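Local coordinates for protein separin (Saccharomyces cerevisiae, PDB 5U1T) that acts as a caspase-like cysteine protease that cleaves the MCD1/SCC1 subunit of cohesin at the onset of anaphase, allowing chromosomes to separate, at residues I802-G807 with G1506-T1511; R810-Y815 with H840-I845. One frame throughout, in Å; residues are numbered along the deposited sequence.

The two contacts lie side by side, with centres about 9 Å apart, where consecutive helices meet a loop of the protease region. Contact 1 joins the end of helix 782-805 to residues 1506-1511, nearly 700 residues further on. Contact 2 falls between these two segments along the chain and is far more local, pairing helix 809-825 with helix 829-845. They are tied together directly: the backbone N of Lys-1507 lies 3.0 Å from O of Ile-845, a probable hydrogen bond, and His-803 and Ile-804 pack on Cys-812. Three successive helices, 782-805, 809-825 and 829-845, thus meet one loop of the peptidase C50 region within a small area.

Contact 1: I802-G807 with G1506-T1511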
loop_
_atom_site.group_PDB
_atom_site.type_symbol
_atom_site.label_atom_id
_atom_site.label_comp_id
_atom_site.label_asym_id
_atom_site.label_seq_id
_atom_site.Cartn_x
_atom_site.Cartn_y
_atom_site.Cartn_z
ATOM N N ILE A 802 -2.020 -14.585 11.717
ATOM C CA ILE A 802 -1.258 -15.834 11.641
ATOM C C ILE A 802 -0.964 -16.359 13.050
ATOM O O ILE A 802 -0.987 -17.567 13.300
ATOM C CB ILE A 802 0.073 -15.676 10.865
ATOM C CG1 ILE A 802 -0.171 -15.331 9.394
ATOM C CG2 ILE A 802 0.883 -16.958 10.910
ATOM C CD1 ILE A 802 1.111 -14.991 8.639
ATOM N N HIS A 803 -0.724 -15.439 13.974
ATOM C CA HIS A 803 -0.404 -15.793 15.338
ATOM C C HIS A 803 -1.651 -16.107 16.186
ATOM O O HIS A 803 -1.550 -16.782 17.211
ATOM C CB HIS A 803 0.432 -14.679 15.969
ATOM C CG HIS A 803 1.821 -14.588 15.409
ATOM N ND1 HIS A 803 2.907 -15.185 16.012
ATOM C CD2 HIS A 803 2.298 -13.990 14.291
ATOM C CE1 HIS A 803 3.994 -14.948 15.296
ATOM N NE2 HIS A 803 3.651 -14.227 14.247
ATOM N N ILE A 804 -2.819 -15.632 15.757
ATOM C CA ILE A 804 -4.084 -16.037 16.367
ATOM C C ILE A 804 -4.351 -17.475 15.984
ATOM O O ILE A 804 -4.677 -18.294 16.834
ATOM C CB ILE A 804 -5.257 -15.167 15.921
ATOM C CG1 ILE A 804 -5.178 -13.813 16.605
ATOM C CG2 ILE A 804 -6.578 -15.819 16.255
ATOM C CD1 ILE A 804 -5.950 -12.742 15.891
ATOM N N ARG A 805 -4.173 -17.787 14.707
ATOM C CA ARG A 805 -4.346 -19.146 14.231
ATOM C C ARG A 805 -3.542 -20.169 15.038
ATOM O O ARG A 805 -4.033 -21.251 15.309
ATOM C CB ARG A 805 -3.965 -19.242 12.760
ATOM C CG ARG A 805 -3.838 -20.661 12.299
ATOM C CD ARG A 805 -3.420 -20.757 10.882
ATOM N NE ARG A 805 -4.550 -21.080 10.017
ATOM C CZ ARG A 805 -4.693 -22.244 9.396
ATOM N NH1 ARG A 805 -5.749 -22.440 8.612
ATOM N NH2 ARG A 805 -3.780 -23.210 9.558
ATOM N N ILE A 806 -2.314 -19.850 15.436
ATOM C CA ILE A 806 -1.547 -20.819 16.211
ATOM C C ILE A 806 -1.613 -20.546 17.709
ATOM O O ILE A 806 -0.882 -21.158 18.485
ATOM C CB ILE A 806 -0.070 -20.861 15.789
ATOM C CG1 ILE A 806 0.629 -19.554 16.164
ATOM C CG2 ILE A 806 0.043 -21.176 14.309
ATOM C CD1 ILE A 806 2.052 -19.528 15.754
ATOM N N GLY A 807 -2.479 -19.616 18.097
ATOM C CA GLY A 807 -2.765 -19.324 19.493
ATOM C C GLY A 807 -1.739 -18.544 20.297
ATOM O O GLY A 807 -1.873 -18.409 21.507
ATOM N N GLY A 1506 -7.914 -14.932 26.865
ATOM C CA GLY A 1506 -9.109 -15.466 26.245
ATOM C C GLY A 1506 -8.883 -16.749 25.475
ATOM O O GLY A 1506 -8.395 -17.739 26.026
ATOM N N LYS A 1507 -9.210 -16.719 24.189
ATOM C CA LYS A 1507 -9.197 -17.907 23.356
ATOM C C LYS A 1507 -7.844 -18.190 22.752
ATOM O O LYS A 1507 -7.698 -19.052 21.895
ATOM C CB LYS A 1507 -10.244 -17.780 22.256
ATOM C CG LYS A 1507 -11.639 -17.567 22.803
ATOM C CD LYS A 1507 -12.617 -17.200 21.699
ATOM C CE LYS A 1507 -13.869 -16.546 22.294
ATOM N NZ LYS A 1507 -13.497 -15.369 23.170
ATOM N N LEU A 1508 -6.836 -17.468 23.199
ATOM C CA LEU A 1508 -5.485 -17.784 22.772
ATOM C C LEU A 1508 -4.760 -18.529 23.900
ATOM O O LEU A 1508 -5.236 -18.560 25.044
ATOM C CB LEU A 1508 -4.729 -16.517 22.369
ATOM C CG LEU A 1508 -5.276 -15.668 21.218
ATOM C CD1 LEU A 1508 -4.273 -14.544 20.897
ATOM C CD2 LEU A 1508 -5.602 -16.517 19.976
ATOM N N GLU A 1509 -3.627 -19.145 23.567
ATOM C CA GLU A 1509 -2.832 -19.856 24.558
ATOM C C GLU A 1509 -2.060 -18.869 25.413
ATOM O O GLU A 1509 -1.539 -17.877 24.913
ATOM C CB GLU A 1509 -1.871 -20.832 23.896
ATOM C CG GLU A 1509 -2.545 -21.894 23.076
ATOM C CD GLU A 1509 -3.538 -22.706 23.883
ATOM O OE1 GLU A 1509 -3.233 -23.082 25.031
ATOM O OE2 GLU A 1509 -4.647 -22.955 23.365
ATOM N N PRO A 1510 -1.999 -19.136 26.717
ATOM C CA PRO A 1510 -1.265 -18.275 27.633
ATOM C C PRO A 1510 0.198 -18.674 27.623
ATOM O O PRO A 1510 0.539 -19.672 26.994
ATOM C CB PRO A 1510 -1.919 -18.581 28.970
ATOM C CG PRO A 1510 -2.249 -20.034 28.861
ATOM C CD PRO A 1510 -2.608 -20.281 27.410
ATOM N N THR A 1511 1.060 -17.918 28.290
ATOM C CA THR A 1511 2.409 -18.415 28.528
ATOM C C THR A 1511 3.011 -17.841 29.782
ATOM O O THR A 1511 2.438 -16.957 30.424
ATOM C CB THR A 1511 3.386 -18.120 27.370
ATOM O OG1 THR A 1511 4.588 -18.887 27.575
ATOM C CG2 THR A 1511 3.723 -16.602 27.286
#
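Gly-807 and Leu-1508 bring the two backbones closest, with their CA atoms 4.5 Å apart. The first segment is the last turn of helix 782-805 and its exit: Ile-806 leaves helical geometry, and Gly-807, at positive phi, turns the chain while its N bonds back to O of Ile-804 at 2.9 Å. The second segment runs extended through Leu-1508 and Glu-1509. A single hydrogen bond joins them, from N of Glu-1509 to O of Gly-807 at 2.8 Å. The donor lies in the carbonyl plane and uses a lone pair, with a C=O...N angle of 140°, although the N-H...O angle of 141° leaves the bond noticeably bent.

That same carbonyl oxygen is flanked by carbon from two successive residues: CB of Leu-1508 stands 3.5 Å from O of Gly-807, and CB of Glu-1509 is 3.4 Å from it. Leu-1508 places CG opposite its own carbonyl carbon (chi1 -60°), which carries the isobutyl end back over the helix terminus. Its CD2 branch comes to 3.9 Å from CG2 of Ile-804, the two side chains slanting across each other, and also rests 3.7 Å from O of Ile-804. Glu-1509 touches the glycine through its aliphatic carbons; the chain then bends, and OE1 is hydrogen-bonded to Ser-1364. Thr-846 packs on Leu-1508 as well, and Lys-1507 makes a salt bridge with Glu-847.

The arrangement is a helix C-terminal turn closed by glycine and docked on a loop. That loop runs between strand 1492-1494 and helix 1513-1519 in the peptidase C50 region, so this backbone bond and the leucine are part of the junction between the helices and the caspase-like protease fold.

Contact 2: R810-Y815 with H840-I845; sequences RDCEFY and HRYYMI
Tyr-842 reaches Cys-812 and Glu-813 because its CG sits opposite its backbone N (chi1 168°), which sends the ring straight across from helix 829-845 to helix 809-825. Glu-813 starts out pointing away from helix 829-845, but a bend at chi2 (-57°) folds the carboxylate back to meet the phenol. The tyrosine hydroxyl donates to OE1 of Glu-813; the modelled separation of 2.5 Å from OH to OE1 is too short to be taken literally at this resolution. OE1 of Glu-813 lies at the ring edge, near its plane, and the carboxylate plane is turned 20° from the ring, so the acid meets the phenol nearly coplanar with it although the two side chains cross at about a right angle.

Cys-812, pointing toward the other helix, supplies the apolar part. Its CB approaches the ring obliquely, 3.4 Å from CE1 of Tyr-842, while SG of Cys-812 lies 5.3 Å from the ring centroid in an oblique sulfur-aromatic contact. Behind the cysteine stand His-803 and Ile-804 of helix 782-805. The helices themselves run antiparallel as a hairpin, with CA of Cys-812 and CA of Tyr-842 8.7 Å apart, and Tyr-842 spans that gap.

Chemically, the hydroxyl of the buried Tyr-842 is probably satisfied by the carboxylate of Glu-813, though the exact length of the bond is doubtful. Glu-813 is probably ionised, as would suit an acceptor of the phenol's proton, and a weak, long ion pair from its OE2 to Lys-817 may add a little to that preference. One tyrosine thus serves both ways, its hydroxyl for the polar bond and its ring for packing on Cys-812, at this point of the helix hairpin.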
loop_
_atom_site.group_PDB
_atom_site.type_symbol
_atom_site.label_atom_id
_atom_site.label_comp_id
_atom_site.label_asym_id
_atom_site.label_seq_id
_atom_site.Cartn_x
_atom_site.Cartn_y
_atom_site.Cartn_z
ATOM N N ARG A 810 1.434 -14.199 22.974
ATOM C CA ARG A 810 2.641 -13.406 23.148
ATOM C C ARG A 810 2.940 -12.505 21.942
ATOM O O ARG A 810 3.227 -11.313 22.092
ATOM C CB ARG A 810 3.834 -14.324 23.426
ATOM C CG ARG A 810 5.055 -13.593 24.002
ATOM C CD ARG A 810 6.286 -14.492 24.054
ATOM N NE ARG A 810 6.361 -15.305 25.270
ATOM C CZ ARG A 810 7.270 -15.131 26.237
ATOM N NH1 ARG A 810 7.280 -15.918 27.314
ATOM N NH2 ARG A 810 8.179 -14.165 26.129
ATOM N N ASP A 811 2.866 -13.071 20.744
ATOM C CA ASP A 811 3.227 -12.315 19.550
ATOM C C ASP A 811 2.112 -11.390 19.132
ATOM O O ASP A 811 2.354 -10.365 18.511
ATOM C CB ASP A 811 3.561 -13.244 18.392
ATOM C CG ASP A 811 4.760 -14.110 18.673
ATOM O OD1 ASP A 811 5.885 -13.664 18.375
ATOM O OD2 ASP A 811 4.580 -15.231 19.184
ATOM N N CYS A 812 0.889 -11.771 19.463
ATOM C CA CYS A 812 -0.263 -10.970 19.107
ATOM C C CYS A 812 -0.261 -9.680 19.898
ATOM O O CYS A 812 -0.523 -8.600 19.359
ATOM C CB CYS A 812 -1.554 -11.752 19.346
ATOM S SG CYS A 812 -1.928 -12.929 18.034
ATOM N N GLU A 813 0.045 -9.800 21.183
ATOM C CA GLU A 813 0.156 -8.627 22.023
ATOM C C GLU A 813 1.211 -7.694 21.468
ATOM O O GLU A 813 1.007 -6.488 21.431
ATOM C CB GLU A 813 0.498 -9.010 23.456
ATOM C CG GLU A 813 -0.681 -9.497 24.254
ATOM C CD GLU A 813 -1.819 -8.492 24.309
ATOM O OE1 GLU A 813 -2.819 -8.684 23.589
ATOM O OE2 GLU A 813 -1.727 -7.518 25.087
ATOM N N PHE A 814 2.334 -8.250 21.021
ATOM C CA PHE A 814 3.430 -7.417 20.549
ATOM C C PHE A 814 3.019 -6.621 19.317
ATOM O O PHE A 814 3.218 -5.400 19.236
ATOM C CB PHE A 814 4.659 -8.265 20.228
ATOM C CG PHE A 814 5.822 -7.461 19.722
ATOM C CD1 PHE A 814 5.960 -7.183 18.359
ATOM C CD2 PHE A 814 6.772 -6.969 20.600
ATOM C CE1 PHE A 814 7.036 -6.424 17.883
ATOM C CE2 PHE A 814 7.847 -6.219 20.130
ATOM C CZ PHE A 814 7.977 -5.944 18.769
ATOM N N TYR A 815 2.446 -7.335 18.354
ATOM C CA TYR A 815 2.092 -6.742 17.086
ATOM C C TYR A 815 0.941 -5.768 17.238
ATOM O O TYR A 815 0.974 -4.674 16.687
ATOM C CB TYR A 815 1.772 -7.842 16.092
ATOM C CG TYR A 815 3.030 -8.448 15.561
ATOM C CD1 TYR A 815 4.019 -7.644 15.032
ATOM C CD2 TYR A 815 3.264 -9.813 15.621
ATOM C CE1 TYR A 815 5.186 -8.177 14.545
ATOM C CE2 TYR A 815 4.444 -10.362 15.136
ATOM C CZ TYR A 815 5.400 -9.528 14.602
ATOM O OH TYR A 815 6.581 -10.033 14.111
ATOM N N HIS A 840 -10.385 -4.305 17.509
ATOM C CA HIS A 840 -11.547 -4.571 18.317
ATOM C C HIS A 840 -11.865 -6.065 18.297
ATOM O O HIS A 840 -12.111 -6.654 19.347
ATOM C CB HIS A 840 -12.732 -3.769 17.839
ATOM C CG HIS A 840 -14.015 -4.195 18.461
ATOM N ND1 HIS A 840 -14.893 -5.059 17.838
ATOM C CD2 HIS A 840 -14.562 -3.902 19.663
ATOM C CE1 HIS A 840 -15.936 -5.258 18.621
ATOM N NE2 HIS A 840 -15.759 -4.569 19.735
ATOM N N ARG A 841 -11.862 -6.672 17.110
ATOM C CA ARG A 841 -12.038 -8.116 17.001
ATOM C C ARG A 841 -10.953 -8.831 17.811
ATOM O O ARG A 841 -11.206 -9.838 18.468
ATOM C CB ARG A 841 -11.998 -8.575 15.540
ATOM C CG ARG A 841 -11.964 -10.102 15.345
ATOM C CD ARG A 841 -11.828 -10.472 13.851
ATOM N NE ARG A 841 -11.441 -11.863 13.588
ATOM C CZ ARG A 841 -12.287 -12.899 13.539
ATOM N NH1 ARG A 841 -11.818 -14.119 13.290
ATOM N NH2 ARG A 841 -13.599 -12.732 13.753
ATOM N N TYR A 842 -9.742 -8.296 17.775
ATOM C CA TYR A 842 -8.652 -8.945 18.470
ATOM C C TYR A 842 -8.883 -8.906 19.983
ATOM O O TYR A 842 -8.579 -9.860 20.680
ATOM C CB TYR A 842 -7.312 -8.295 18.109
ATOM C CG TYR A 842 -6.202 -8.747 19.017
ATOM C CD1 TYR A 842 -5.708 -10.044 18.937
ATOM C CD2 TYR A 842 -5.675 -7.894 19.986
ATOM C CE1 TYR A 842 -4.712 -10.470 19.771
ATOM C CE2 TYR A 842 -4.685 -8.313 20.821
ATOM C CZ TYR A 842 -4.206 -9.605 20.708
ATOM O OH TYR A 842 -3.212 -10.043 21.536
ATOM N N TYR A 843 -9.430 -7.802 20.480
ATOM C CA TYR A 843 -9.654 -7.652 21.912
ATOM C C TYR A 843 -10.804 -8.531 22.339
ATOM O O TYR A 843 -10.883 -8.941 23.492
ATOM C CB TYR A 843 -9.899 -6.181 22.280
ATOM C CG TYR A 843 -8.619 -5.391 22.195
ATOM C CD1 TYR A 843 -7.410 -5.974 22.572
ATOM C CD2 TYR A 843 -8.591 -4.088 21.713
ATOM C CE1 TYR A 843 -6.221 -5.288 22.494
ATOM C CE2 TYR A 843 -7.386 -3.385 21.632
ATOM C CZ TYR A 843 -6.211 -3.999 22.025
ATOM O OH TYR A 843 -5.002 -3.344 21.946
ATOM N N MET A 844 -11.675 -8.850 21.398
ATOM C CA MET A 844 -12.742 -9.805 21.650
ATOM C C MET A 844 -12.174 -11.210 21.815
ATOM O O MET A 844 -12.457 -11.874 22.788
ATOM C CB MET A 844 -13.763 -9.782 20.523
ATOM C CG MET A 844 -14.933 -8.856 20.760
ATOM S SD MET A 844 -16.272 -9.193 19.574
ATOM C CE MET A 844 -16.050 -10.961 19.266
ATOM N N ILE A 845 -11.373 -11.649 20.855
ATOM C CA ILE A 845 -10.713 -12.941 20.910
ATOM C C ILE A 845 -9.874 -13.129 22.185
ATOM O O ILE A 845 -9.932 -14.174 22.813
ATOM C CB ILE A 845 -9.813 -13.148 19.666
ATOM C CG1 ILE A 845 -10.647 -13.065 18.394
ATOM C CG2 ILE A 845 -9.071 -14.487 19.720
ATOM C CD1 ILE A 845 -9.848 -13.302 17.132
#